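Local coordinates for heavy metal cation tricomponent efflux pump ZneA(CzcA-like) (Cupriavidus metallidurans, PDB 4K0J), which exports zinc ions in exchange for protons, as the inner-membrane component of an RND-family tripartite heavy-metal efflux pump, at residues P548-G553 against S983-P988; A329-V334 against A384-L389; G335-E340 against I973-A978; A38-A43 against Y458-P463; V900-R905 against A990-G995. One frame throughout, in Å; residues are numbered along the deposited sequence.

Contact 1. Residues P548-G553 against S983-P988; sequences PYLDEG and SDVQRP
Pro-548 and Leu-550 close from the loop 548-553 on the backbone carbonyl of Asp-984, the dense half of the contact. The proline presents its CG, 3.1 Å from Asp-984 O, and the same atom lies 4.1 Å from CG of Pro-988, so that two proline rings meet at their outer corners. Leu-550 begins by heading off from the other segment, but its chain folds back: chi2 of 82° swings CD1 round to 3.3 Å from Asp-984 O and 4.1 Å from CB of Val-985, which lies beside the leucine and points the same way. In the RND fold, 548-553 connects helix 521-536, which overlaps the predicted seventh transmembrane helix, to strand 554-560 of the periplasmic domain, and 983-988 leads into helix 986-997; the contact thus sits where membrane and periplasmic parts join. Asp-984 CB packs on the same loop, 3.6 Å from both Leu-550 CA and Asp-551 N. Beyond it the carboxylates form a looser, acidic side, partly open to solvent. CB of Asp-551 lies 3.4 Å from Asp-984 OD2, while OD2 of Asp-551 stays 4.9 Å from OD2 of Asp-984. No hydrogen bond spans the segments. Asp-984 instead turns to Arg-987 of its own segment: NH2 forms a salt bridge with OD1 at 3.3 Å, from well above the carboxylate plane, its N-H nearly straight (176°); Asp-551 has a weak hydrogen bond to Tyr-618.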
# COMPACT_ATOMS: atom_id res chain seq x y z
N PRO C 548 -28.47 -16.91 -16.47
CA PRO C 548 -28.57 -17.68 -17.72
C PRO C 548 -27.20 -18.16 -18.21
O PRO C 548 -26.17 -17.76 -17.66
CB PRO C 548 -29.17 -16.67 -18.71
CG PRO C 548 -28.97 -15.33 -18.09
CD PRO C 548 -29.01 -15.55 -16.61
N TYR C 549 -27.21 -19.01 -19.24
CA TYR C 549 -26.02 -19.70 -19.72
C TYR C 549 -24.81 -18.79 -19.97
O TYR C 549 -23.67 -19.21 -19.76
CB TYR C 549 -26.35 -20.50 -20.98
CG TYR C 549 -25.15 -21.09 -21.68
CD1 TYR C 549 -24.51 -22.22 -21.18
CD2 TYR C 549 -24.66 -20.53 -22.86
CE1 TYR C 549 -23.41 -22.77 -21.82
CE2 TYR C 549 -23.57 -21.07 -23.50
CZ TYR C 549 -22.95 -22.19 -22.98
OH TYR C 549 -21.86 -22.71 -23.64
N LEU C 550 -25.07 -17.56 -20.41
CA LEU C 550 -24.00 -16.61 -20.75
C LEU C 550 -23.06 -17.17 -21.80
O LEU C 550 -21.97 -17.67 -21.48
CB LEU C 550 -23.22 -16.18 -19.50
CG LEU C 550 -23.34 -14.70 -19.10
CD1 LEU C 550 -24.62 -14.44 -18.31
CD2 LEU C 550 -22.12 -14.24 -18.32
N ASP C 551 -23.47 -17.09 -23.06
CA ASP C 551 -22.75 -17.72 -24.16
C ASP C 551 -21.44 -17.02 -24.51
O ASP C 551 -21.42 -15.84 -24.87
CB ASP C 551 -23.65 -17.78 -25.40
CG ASP C 551 -23.26 -18.90 -26.35
OD1 ASP C 551 -22.13 -19.41 -26.25
OD2 ASP C 551 -24.09 -19.26 -27.21
N GLU C 552 -20.34 -17.75 -24.39
CA GLU C 552 -19.05 -17.27 -24.84
C GLU C 552 -18.81 -17.77 -26.27
O GLU C 552 -19.69 -18.39 -26.87
CB GLU C 552 -17.94 -17.75 -23.90
CG GLU C 552 -18.26 -17.53 -22.42
CD GLU C 552 -17.17 -18.06 -21.49
OE1 GLU C 552 -16.18 -18.65 -21.97
OE2 GLU C 552 -17.32 -17.89 -20.26
N GLY C 553 -17.63 -17.50 -26.82
CA GLY C 553 -17.35 -17.90 -28.18
C GLY C 553 -17.21 -19.40 -28.39
O GLY C 553 -17.36 -19.90 -29.51
N SER C 983 -26.14 -11.07 -25.45
CA SER C 983 -27.55 -10.87 -25.15
C SER C 983 -28.01 -11.91 -24.15
O SER C 983 -29.20 -12.06 -23.90
CB SER C 983 -28.38 -10.98 -26.43
OG SER C 983 -28.25 -12.27 -27.00
N ASP C 984 -27.06 -12.64 -23.59
CA ASP C 984 -27.37 -13.75 -22.69
C ASP C 984 -27.48 -13.31 -21.24
O ASP C 984 -27.18 -14.07 -20.33
CB ASP C 984 -26.32 -14.85 -22.82
CG ASP C 984 -26.41 -15.58 -24.15
OD1 ASP C 984 -27.09 -16.63 -24.20
OD2 ASP C 984 -25.79 -15.12 -25.13
N VAL C 985 -27.92 -12.07 -21.02
CA VAL C 985 -28.13 -11.58 -19.66
C VAL C 985 -29.12 -10.43 -19.69
O VAL C 985 -29.66 -10.04 -18.66
CB VAL C 985 -26.82 -11.10 -19.01
CG1 VAL C 985 -26.45 -9.70 -19.49
CG2 VAL C 985 -26.93 -11.13 -17.50
N GLN C 986 -29.37 -9.91 -20.88
CA GLN C 986 -30.27 -8.79 -21.08
C GLN C 986 -31.70 -9.28 -21.24
O GLN C 986 -32.64 -8.67 -20.75
CB GLN C 986 -29.86 -8.01 -22.32
CG GLN C 986 -28.36 -7.89 -22.49
CD GLN C 986 -27.97 -7.56 -23.92
OE1 GLN C 986 -28.80 -7.57 -24.82
NE2 GLN C 986 -26.69 -7.27 -24.12
N ARG C 987 -31.84 -10.40 -21.95
CA ARG C 987 -33.15 -11.00 -22.19
C ARG C 987 -34.01 -11.26 -20.95
O ARG C 987 -35.23 -11.21 -21.04
CB ARG C 987 -33.01 -12.29 -23.00
CG ARG C 987 -32.44 -12.07 -24.38
CD ARG C 987 -32.56 -13.33 -25.22
NE ARG C 987 -31.99 -14.49 -24.54
CZ ARG C 987 -30.71 -14.83 -24.59
NH1 ARG C 987 -29.85 -14.10 -25.28
NH2 ARG C 987 -30.28 -15.90 -23.94
N PRO C 988 -33.39 -11.57 -19.79
CA PRO C 988 -34.23 -11.63 -18.59
C PRO C 988 -34.92 -10.32 -18.25
O PRO C 988 -36.15 -10.31 -18.09
CB PRO C 988 -33.23 -12.00 -17.50
CG PRO C 988 -32.23 -12.81 -18.20
CD PRO C 988 -32.08 -12.19 -19.56

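Contact 2. Residues A329-V334 against A384-L389; sequences ATVHTV and ANLLSL
Leu-386 is the residue on which the segment 329-334 of helix 323-353 rests, and three residues of that segment share it. The apolar contacts come first. Thr-330 offers its methyl, not its hydroxyl: CG2 stands anti to the backbone N and comes 3.6 Å from Leu-386 CB and 3.8 Å from Leu-386 CD1. One residue on, Val-331 CG1 meets the same CD1 at 3.6 Å, so this branch of the leucine is touched by two methyls. Both side chains cross obliquely over that of Leu-386. A turn later Val-334 CG2 approaches Leu-386 CB from the helix, at 4.0 Å.

A second kind of contact sets methyl against carbonyl. Val-334 CG2 lies 3.2 Å from Leu-386 O, with CG1 of the valine somewhat farther from the same oxygen; this is packing against a polar atom, and no hydrogen bond crosses between the segments.

The polar groups find their partners elsewhere. Thr-330 OG1 bonds back to the carbonyl of Leu-326 in its own helix, which leaves its methyl to serve the interface. On the other segment Asn-385 sits at the N-cap position, but its side chain makes no capping bond; ND2 makes weak hydrogen bonds to the carbonyls of Lys-459 and Leu-460.

Such an arrangement belongs to the periplasmic end of the RND membrane domain: the long helix 323-353, which runs into the predicted second transmembrane helix, packs beside the start of the predicted fourth, just after the short parallel strand pair 36-37 and 384-385.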
# COMPACT_ATOMS: atom_id res chain seq x y z
N ALA C 329 -18.21 -9.56 -31.07
CA ALA C 329 -19.57 -10.08 -31.10
C ALA C 329 -20.45 -9.39 -30.07
O ALA C 329 -21.64 -9.17 -30.30
CB ALA C 329 -19.56 -11.58 -30.87
N THR C 330 -19.85 -9.02 -28.93
CA THR C 330 -20.58 -8.34 -27.87
C THR C 330 -20.95 -6.91 -28.25
O THR C 330 -22.09 -6.48 -28.04
CB THR C 330 -19.81 -8.36 -26.54
OG1 THR C 330 -19.69 -9.71 -26.07
CG2 THR C 330 -20.54 -7.55 -25.49
N VAL C 331 -20.01 -6.16 -28.83
CA VAL C 331 -20.33 -4.79 -29.26
C VAL C 331 -21.26 -4.78 -30.47
O VAL C 331 -21.99 -3.81 -30.68
CB VAL C 331 -19.08 -3.93 -29.57
CG1 VAL C 331 -18.16 -3.86 -28.37
CG2 VAL C 331 -18.35 -4.46 -30.79
N HIS C 332 -21.24 -5.85 -31.25
CA HIS C 332 -22.17 -5.97 -32.37
C HIS C 332 -23.58 -6.24 -31.85
O HIS C 332 -24.54 -5.63 -32.32
CB HIS C 332 -21.74 -7.08 -33.33
CG HIS C 332 -22.65 -7.24 -34.51
ND1 HIS C 332 -23.80 -8.01 -34.48
CD2 HIS C 332 -22.59 -6.72 -35.76
CE1 HIS C 332 -24.40 -7.96 -35.65
NE2 HIS C 332 -23.68 -7.18 -36.45
N THR C 333 -23.68 -7.14 -30.89
CA THR C 333 -24.97 -7.49 -30.30
C THR C 333 -25.60 -6.33 -29.53
O THR C 333 -26.77 -5.99 -29.73
CB THR C 333 -24.84 -8.70 -29.38
OG1 THR C 333 -24.45 -9.84 -30.15
CG2 THR C 333 -26.16 -8.99 -28.69
N VAL C 334 -24.81 -5.71 -28.66
CA VAL C 334 -25.26 -4.55 -27.90
C VAL C 334 -25.53 -3.35 -28.82
O VAL C 334 -26.49 -2.61 -28.62
CB VAL C 334 -24.25 -4.15 -26.81
CG1 VAL C 334 -24.69 -2.87 -26.11
CG2 VAL C 334 -24.07 -5.28 -25.82
N ALA C 384 -17.55 0.63 -18.77
CA ALA C 384 -18.67 0.54 -19.68
C ALA C 384 -19.00 -0.92 -19.98
O ALA C 384 -18.71 -1.42 -21.06
CB ALA C 384 -18.38 1.29 -20.96
N ASN C 385 -19.59 -1.60 -19.00
CA ASN C 385 -20.10 -2.95 -19.19
C ASN C 385 -21.09 -3.03 -20.34
O ASN C 385 -22.19 -2.49 -20.27
CB ASN C 385 -20.78 -3.45 -17.91
CG ASN C 385 -19.86 -4.29 -17.05
OD1 ASN C 385 -18.67 -4.41 -17.32
ND2 ASN C 385 -20.43 -4.88 -16.00
N LEU C 386 -20.69 -3.70 -21.41
CA LEU C 386 -21.57 -3.86 -22.56
C LEU C 386 -22.73 -4.79 -22.22
O LEU C 386 -23.83 -4.62 -22.74
CB LEU C 386 -20.77 -4.40 -23.74
CG LEU C 386 -19.53 -3.58 -24.07
CD1 LEU C 386 -18.51 -4.41 -24.84
CD2 LEU C 386 -19.90 -2.33 -24.86
N LEU C 387 -22.48 -5.77 -21.36
CA LEU C 387 -23.51 -6.73 -20.95
C LEU C 387 -24.66 -6.05 -20.23
O LEU C 387 -25.81 -6.50 -20.32
CB LEU C 387 -22.93 -7.81 -20.05
CG LEU C 387 -22.07 -8.90 -20.70
CD1 LEU C 387 -21.79 -10.03 -19.71
CD2 LEU C 387 -22.72 -9.42 -21.96
N SER C 388 -24.37 -4.97 -19.52
CA SER C 388 -25.39 -4.27 -18.74
C SER C 388 -25.89 -3.00 -19.42
O SER C 388 -27.01 -2.56 -19.17
CB SER C 388 -24.88 -3.98 -17.32
OG SER C 388 -23.90 -2.96 -17.32
N LEU C 389 -25.06 -2.40 -20.27
CA LEU C 389 -25.49 -1.24 -21.04
C LEU C 389 -26.42 -1.64 -22.17
O LEU C 389 -27.17 -0.82 -22.71
CB LEU C 389 -24.30 -0.47 -21.60
CG LEU C 389 -23.96 0.80 -20.83
CD1 LEU C 389 -23.65 0.48 -19.38
CD2 LEU C 389 -22.79 1.53 -21.49

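Contact 3. Residues G335-E340 against I973-A978; sequences GKTLME and IPAALA
Glu-340 runs past Pro-974 and reaches Leu-977 with its far end. Its CB starts the contact, 3.5 Å from Pro-974 CB. CG is set anti to the carbonyl carbon (chi1 -67°), and from there the chain runs extended, past the proline and in the opposite direction to it, through CD to the carboxylate. At the tip OE1 comes back against carbon: 3.6 Å from Pro-974 CB and 3.6 Å from Leu-977 CD1, the leucine crossing the glutamate at about a right angle. The contact joins helix 323-353, whose later part is the predicted second transmembrane helix of the RND bundle, to the irregular piece of chain between helices 958-970 and 986-997, at the end of the predicted eleventh. Pro-974 also fits its CG against the first helix, 3.5 Å from the carbonyl oxygen of Thr-337. Deeper in, the Thr-337 methyl CG2 faces the backbone of Ala-975, 3.7 Å from its CA, and meets its CB at 3.8 Å. The hydroxyl of Thr-337 is engaged on its own helix by the carbonyl of Thr-333, and Ala-975 packs in turn on Ala-990 of helix 986-997.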
# COMPACT_ATOMS: atom_id res chain seq x y z
N GLY C 335 -24.69 -3.18 -29.84
CA GLY C 335 -24.89 -2.11 -30.80
C GLY C 335 -26.20 -2.25 -31.55
O GLY C 335 -26.99 -1.30 -31.65
N LYS C 336 -26.44 -3.45 -32.07
CA LYS C 336 -27.67 -3.76 -32.79
C LYS C 336 -28.87 -3.57 -31.86
O LYS C 336 -29.89 -3.01 -32.27
CB LYS C 336 -27.62 -5.20 -33.30
CG LYS C 336 -28.41 -5.47 -34.57
CD LYS C 336 -28.23 -6.92 -35.01
CE LYS C 336 -28.97 -7.22 -36.31
NZ LYS C 336 -28.39 -6.47 -37.47
N THR C 337 -28.73 -4.02 -30.62
CA THR C 337 -29.80 -3.89 -29.63
C THR C 337 -30.17 -2.43 -29.36
O THR C 337 -31.34 -2.04 -29.51
CB THR C 337 -29.43 -4.56 -28.29
OG1 THR C 337 -29.37 -5.98 -28.46
CG2 THR C 337 -30.46 -4.23 -27.23
N LEU C 338 -29.19 -1.63 -28.96
CA LEU C 338 -29.43 -0.22 -28.66
C LEU C 338 -29.95 0.55 -29.87
O LEU C 338 -30.80 1.43 -29.73
CB LEU C 338 -28.17 0.44 -28.09
CG LEU C 338 -27.57 -0.22 -26.84
CD1 LEU C 338 -26.45 0.64 -26.28
CD2 LEU C 338 -28.64 -0.48 -25.79
N MET C 339 -29.44 0.23 -31.06
CA MET C 339 -29.94 0.86 -32.28
C MET C 339 -31.41 0.54 -32.54
O MET C 339 -32.22 1.44 -32.77
CB MET C 339 -29.09 0.46 -33.49
CG MET C 339 -27.79 1.23 -33.63
SD MET C 339 -27.03 0.99 -35.24
CE MET C 339 -28.30 1.64 -36.33
N GLU C 340 -31.76 -0.75 -32.49
CA GLU C 340 -33.14 -1.17 -32.71
C GLU C 340 -34.10 -0.55 -31.68
O GLU C 340 -35.18 -0.09 -32.03
CB GLU C 340 -33.26 -2.70 -32.70
CG GLU C 340 -32.57 -3.38 -33.87
CD GLU C 340 -32.65 -4.90 -33.79
OE1 GLU C 340 -33.61 -5.42 -33.18
OE2 GLU C 340 -31.74 -5.57 -34.33
N ILE C 973 -37.64 -4.73 -26.30
CA ILE C 973 -37.93 -5.77 -27.30
C ILE C 973 -36.69 -6.23 -28.07
O ILE C 973 -36.48 -7.44 -28.22
CB ILE C 973 -39.07 -5.35 -28.26
CG1 ILE C 973 -40.43 -5.61 -27.61
CG2 ILE C 973 -38.97 -6.11 -29.58
CD1 ILE C 973 -41.59 -5.67 -28.59
N PRO C 974 -35.85 -5.30 -28.56
CA PRO C 974 -34.63 -5.79 -29.22
C PRO C 974 -33.69 -6.48 -28.24
O PRO C 974 -32.95 -7.38 -28.63
CB PRO C 974 -33.99 -4.51 -29.76
CG PRO C 974 -34.51 -3.43 -28.89
CD PRO C 974 -35.92 -3.82 -28.60
N ALA C 975 -33.72 -6.06 -26.98
CA ALA C 975 -32.90 -6.69 -25.96
C ALA C 975 -33.43 -8.07 -25.62
O ALA C 975 -32.74 -8.88 -24.99
CB ALA C 975 -32.84 -5.81 -24.71
N ALA C 976 -34.66 -8.34 -26.04
CA ALA C 976 -35.26 -9.66 -25.87
C ALA C 976 -34.86 -10.59 -27.02
O ALA C 976 -35.43 -11.67 -27.17
CB ALA C 976 -36.77 -9.55 -25.77
N LEU C 977 -33.89 -10.15 -27.82
CA LEU C 977 -33.31 -10.99 -28.87
C LEU C 977 -32.08 -11.72 -28.35
O LEU C 977 -31.33 -11.20 -27.53
CB LEU C 977 -32.95 -10.16 -30.10
CG LEU C 977 -34.06 -9.79 -31.08
CD1 LEU C 977 -33.52 -8.88 -32.18
CD2 LEU C 977 -34.71 -11.03 -31.67
N ALA C 978 -31.86 -12.93 -28.86
CA ALA C 978 -30.77 -13.78 -28.40
C ALA C 978 -29.67 -13.91 -29.44
O ALA C 978 -28.51 -14.12 -29.11
CB ALA C 978 -31.31 -15.16 -28.04

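Contact 4. Residues A38-A43 against Y458-P463; sequences AYPDIA and YKLFSP
Lys-459 drives its ammonium group into the backbone of the loop 38-43. NZ donates to Ala-43 O at 2.7 Å and to Ile-42 O at 3.1 Å, and it forms a salt bridge with Asp-44 just beyond. Both carbonyls are met from above their planes, the C=O to NZ angles being 118° at Ala-43 and 132° at Ile-42. Asp-41 is not the partner of this charge: its OD2 lies 6.3 Å from NZ and bonds instead to Ser-132.

The lysine chain is extended beyond CG, and its methylenes run beside the loop before the tip arrives. Asp-41, the central residue of an inverse gamma turn, has its O 3.3 Å from CD of Lys-459.

Outward from the polar tip the contact becomes apolar. Ile-42, although its CB points off from the helix, sends CD1 back to 3.8 Å from CD1 of Leu-460, the two side chains meeting at a slant. The same leucine methyl lies 4.2 Å from Pro-40 CG, and the proline's CB faces the carbonyl of Lys-459. Leu-387 packs on both Pro-40 and Leu-460, continuing the apolar patch.

As in RND pumps, the loop leads from the side of the predicted first transmembrane helix toward strand 46-52 of the periplasmic part, while helix 455-460 precedes the predicted sixth. That helix thus holds the loop by its backbone as well as by a carboxylate. Two carbonyls and the acid of Asp-44 gathered round one amine would be expected to stabilise its positive charge.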
# COMPACT_ATOMS: atom_id res chain seq x y z
N ALA C 38 -16.52 -6.43 -21.88
CA ALA C 38 -17.56 -7.26 -22.50
C ALA C 38 -17.93 -8.42 -21.59
O ALA C 38 -19.05 -8.91 -21.62
CB ALA C 38 -17.09 -7.76 -23.85
N TYR C 39 -16.96 -8.88 -20.81
CA TYR C 39 -17.19 -9.92 -19.83
C TYR C 39 -16.50 -9.48 -18.56
O TYR C 39 -15.30 -9.70 -18.39
CB TYR C 39 -16.60 -11.25 -20.31
CG TYR C 39 -17.16 -12.47 -19.62
CD1 TYR C 39 -18.01 -13.34 -20.28
CD2 TYR C 39 -16.85 -12.76 -18.29
CE1 TYR C 39 -18.52 -14.45 -19.66
CE2 TYR C 39 -17.36 -13.87 -17.66
CZ TYR C 39 -18.20 -14.72 -18.35
OH TYR C 39 -18.72 -15.84 -17.73
N PRO C 40 -17.26 -8.84 -17.65
CA PRO C 40 -16.74 -8.24 -16.42
C PRO C 40 -15.94 -9.24 -15.60
O PRO C 40 -16.28 -10.43 -15.62
CB PRO C 40 -18.01 -7.86 -15.66
CG PRO C 40 -19.04 -7.71 -16.71
CD PRO C 40 -18.72 -8.72 -17.75
N ASP C 41 -14.90 -8.78 -14.91
CA ASP C 41 -14.10 -9.67 -14.07
C ASP C 41 -14.97 -10.25 -12.96
O ASP C 41 -15.03 -9.72 -11.85
CB ASP C 41 -12.89 -8.93 -13.49
CG ASP C 41 -11.79 -9.87 -13.06
OD1 ASP C 41 -10.63 -9.66 -13.49
OD2 ASP C 41 -12.07 -10.82 -12.30
N ILE C 42 -15.64 -11.35 -13.30
CA ILE C 42 -16.57 -12.04 -12.41
C ILE C 42 -15.85 -12.58 -11.19
O ILE C 42 -16.41 -12.63 -10.10
CB ILE C 42 -17.26 -13.20 -13.16
CG1 ILE C 42 -18.09 -12.66 -14.32
CG2 ILE C 42 -18.13 -14.02 -12.24
CD1 ILE C 42 -18.99 -11.51 -13.94
N ALA C 43 -14.59 -12.96 -11.39
CA ALA C 43 -13.77 -13.59 -10.36
C ALA C 43 -13.73 -12.86 -9.03
O ALA C 43 -13.98 -11.65 -8.97
CB ALA C 43 -12.36 -13.77 -10.88
N TYR C 458 -22.92 -8.58 -8.23
CA TYR C 458 -22.68 -7.15 -8.23
C TYR C 458 -21.82 -6.75 -9.42
O TYR C 458 -22.18 -5.83 -10.16
CB TYR C 458 -22.02 -6.71 -6.92
CG TYR C 458 -21.51 -5.29 -6.94
CD1 TYR C 458 -22.34 -4.22 -6.64
CD2 TYR C 458 -20.18 -5.01 -7.25
CE1 TYR C 458 -21.87 -2.92 -6.65
CE2 TYR C 458 -19.70 -3.73 -7.27
CZ TYR C 458 -20.55 -2.68 -6.97
OH TYR C 458 -20.06 -1.40 -6.99
N LYS C 459 -20.69 -7.43 -9.60
CA LYS C 459 -19.78 -7.12 -10.71
C LYS C 459 -20.51 -7.16 -12.06
O LYS C 459 -20.23 -6.36 -12.95
CB LYS C 459 -18.60 -8.10 -10.74
CG LYS C 459 -17.71 -8.05 -9.51
CD LYS C 459 -17.01 -9.38 -9.29
CE LYS C 459 -16.48 -9.49 -7.87
NZ LYS C 459 -16.11 -10.88 -7.51
N LEU C 460 -21.45 -8.08 -12.18
CA LEU C 460 -22.23 -8.20 -13.40
C LEU C 460 -23.18 -7.01 -13.61
O LEU C 460 -23.19 -6.39 -14.67
CB LEU C 460 -23.01 -9.52 -13.39
CG LEU C 460 -23.41 -10.08 -14.76
CD1 LEU C 460 -22.18 -10.29 -15.63
CD2 LEU C 460 -24.17 -11.39 -14.59
N PHE C 461 -23.96 -6.69 -12.58
CA PHE C 461 -25.02 -5.68 -12.68
C PHE C 461 -24.77 -4.45 -11.83
O PHE C 461 -25.64 -4.05 -11.06
CB PHE C 461 -26.37 -6.28 -12.28
CG PHE C 461 -26.98 -7.14 -13.34
CD1 PHE C 461 -26.64 -8.48 -13.44
CD2 PHE C 461 -27.90 -6.62 -14.23
CE1 PHE C 461 -27.20 -9.28 -14.41
CE2 PHE C 461 -28.46 -7.41 -15.20
CZ PHE C 461 -28.12 -8.75 -15.29
N SER C 462 -23.60 -3.84 -11.96
CA SER C 462 -23.30 -2.61 -11.21
C SER C 462 -23.17 -1.36 -12.09
O SER C 462 -23.75 -0.32 -11.76
CB SER C 462 -22.07 -2.77 -10.32
OG SER C 462 -21.72 -1.54 -9.72
N PRO C 463 -22.41 -1.44 -13.20
CA PRO C 463 -22.34 -0.26 -14.07
C PRO C 463 -23.70 0.15 -14.60
O PRO C 463 -23.91 1.33 -14.87
CB PRO C 463 -21.46 -0.74 -15.23
CG PRO C 463 -20.60 -1.78 -14.63
CD PRO C 463 -21.48 -2.49 -13.65

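Contact 5. Residues V900-R905 against A990-G995; sequences VALHLR and ATVVVG
Ala-901 meets Thr-991 and Gly-995 where two helices of the RND membrane bundle cross, 891-905 (predicted ninth transmembrane helix) and 986-997, which leads into the predicted twelfth. Their local axes come within 8.8 Å at 122°. The first shell is small: Ala-901 CB lies 3.6 Å from Thr-991 CG2 and 3.9 Å from Gly-995 CA, and with no side chain on the glycine the backbones draw close, Ala-901 CA and Gly-995 CA being 5.2 Å apart. Beside them Leu-902 brings CD2 to 4.2 Å from Val-992 CG2, a purely apolar touch.

At the end of the helix Arg-905 reaches Thr-991 tip to tip. Its chain is bent at chi3 (-72°), which turns NE round, and the hydroxyl lies near the guanidinium plane, at the NH2 edge. NH2 is modelled as donating to OG1, but the spacing is too short for its value to be trusted at this resolution.

What positions these groups lies around them. The Thr-991 hydroxyl bonds to the carbonyl of Arg-987 one turn earlier, while the other terminal nitrogen of Arg-905, NH1, probably bonds to the carbonyl oxygen of Ala-976.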
# COMPACT_ATOMS: atom_id res chain seq x y z
N VAL C 900 -45.67 -14.14 -16.43
CA VAL C 900 -46.30 -14.89 -17.51
C VAL C 900 -45.41 -14.90 -18.75
O VAL C 900 -45.52 -15.79 -19.59
CB VAL C 900 -47.69 -14.32 -17.90
CG1 VAL C 900 -48.61 -14.30 -16.70
CG2 VAL C 900 -47.56 -12.94 -18.51
N ALA C 901 -44.52 -13.92 -18.84
CA ALA C 901 -43.61 -13.82 -19.96
C ALA C 901 -42.43 -14.77 -19.77
O ALA C 901 -41.84 -15.25 -20.75
CB ALA C 901 -43.13 -12.39 -20.14
N LEU C 902 -42.08 -15.04 -18.52
CA LEU C 902 -41.02 -16.00 -18.22
C LEU C 902 -41.45 -17.40 -18.63
O LEU C 902 -40.68 -18.14 -19.24
CB LEU C 902 -40.65 -15.95 -16.73
CG LEU C 902 -39.94 -14.68 -16.24
CD1 LEU C 902 -39.67 -14.75 -14.75
CD2 LEU C 902 -38.65 -14.44 -17.01
N HIS C 903 -42.69 -17.76 -18.30
CA HIS C 903 -43.24 -19.05 -18.71
C HIS C 903 -43.45 -19.11 -20.22
O HIS C 903 -43.44 -20.19 -20.81
CB HIS C 903 -44.58 -19.32 -18.01
CG HIS C 903 -44.47 -19.47 -16.52
ND1 HIS C 903 -44.10 -18.44 -15.69
CD2 HIS C 903 -44.69 -20.54 -15.72
CE1 HIS C 903 -44.10 -18.87 -14.44
NE2 HIS C 903 -44.45 -20.14 -14.43
N LEU C 904 -43.62 -17.95 -20.84
CA LEU C 904 -43.90 -17.87 -22.28
C LEU C 904 -42.77 -18.44 -23.14
O LEU C 904 -42.98 -19.39 -23.89
CB LEU C 904 -44.19 -16.42 -22.69
CG LEU C 904 -44.45 -16.17 -24.18
CD1 LEU C 904 -45.71 -16.87 -24.64
CD2 LEU C 904 -44.52 -14.68 -24.48
N ARG C 905 -41.59 -17.85 -23.04
CA ARG C 905 -40.45 -18.26 -23.85
C ARG C 905 -39.73 -19.48 -23.28
O ARG C 905 -38.98 -20.15 -23.98
CB ARG C 905 -39.47 -17.10 -24.05
CG ARG C 905 -40.01 -15.98 -24.93
CD ARG C 905 -38.89 -15.13 -25.50
NE ARG C 905 -38.27 -14.28 -24.49
CZ ARG C 905 -37.30 -13.39 -24.75
NH1 ARG C 905 -36.85 -13.25 -25.99
NH2 ARG C 905 -36.79 -12.65 -23.78
N ALA C 990 -35.32 -7.76 -20.17
CA ALA C 990 -36.14 -7.46 -21.33
C ALA C 990 -37.50 -8.14 -21.23
O ALA C 990 -38.54 -7.51 -21.38
CB ALA C 990 -35.43 -7.89 -22.60
N THR C 991 -37.48 -9.44 -20.96
CA THR C 991 -38.69 -10.23 -20.84
C THR C 991 -39.56 -9.74 -19.69
O THR C 991 -40.76 -9.49 -19.87
CB THR C 991 -38.35 -11.71 -20.63
OG1 THR C 991 -37.40 -12.13 -21.61
CG2 THR C 991 -39.60 -12.56 -20.74
N VAL C 992 -38.96 -9.61 -18.51
CA VAL C 992 -39.67 -9.15 -17.32
C VAL C 992 -40.37 -7.81 -17.53
O VAL C 992 -41.54 -7.65 -17.18
CB VAL C 992 -38.72 -9.05 -16.11
CG1 VAL C 992 -39.37 -8.25 -14.99
CG2 VAL C 992 -38.33 -10.44 -15.63
N VAL C 993 -39.65 -6.85 -18.10
CA VAL C 993 -40.22 -5.52 -18.32
C VAL C 993 -41.26 -5.49 -19.44
O VAL C 993 -42.39 -5.05 -19.23
CB VAL C 993 -39.13 -4.47 -18.60
CG1 VAL C 993 -39.77 -3.17 -19.04
CG2 VAL C 993 -38.26 -4.25 -17.37
N VAL C 994 -40.87 -5.96 -20.62
CA VAL C 994 -41.77 -5.98 -21.78
C VAL C 994 -43.07 -6.70 -21.48
O VAL C 994 -44.16 -6.17 -21.72
CB VAL C 994 -41.09 -6.62 -23.02
CG1 VAL C 994 -42.12 -6.90 -24.11
CG2 VAL C 994 -40.00 -5.71 -23.56
N GLY C 995 -42.97 -7.90 -20.93
CA GLY C 995 -44.14 -8.68 -20.57
C GLY C 995 -44.90 -8.08 -19.40
O GLY C 995 -46.13 -8.09 -19.38

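In the fold
Contacts 3, 4 and 5 are mostly buried, though 3 and 5 each have one residue on the surface; 1 and 2 are partly buried. Helix 323-353 serves both contact 2 and contact 3, and helix 986-997 is shared by 1 and 5. Contacts 1, 2 and 3 have no hydrogen bond between their segments and pack methyls and, in 1 and 3, proline rings against carbonyls. Contact 4 differs: a lysine is bonded to loop carbonyls. Contact 5 adds an arginine to a close helix crossing, and that arginine probably also ties it to 3 through Ala-976. Contact 2 touches contact 4 around Asn-385. Contacts 2 and 5, centres about 21 Å apart, do not touch.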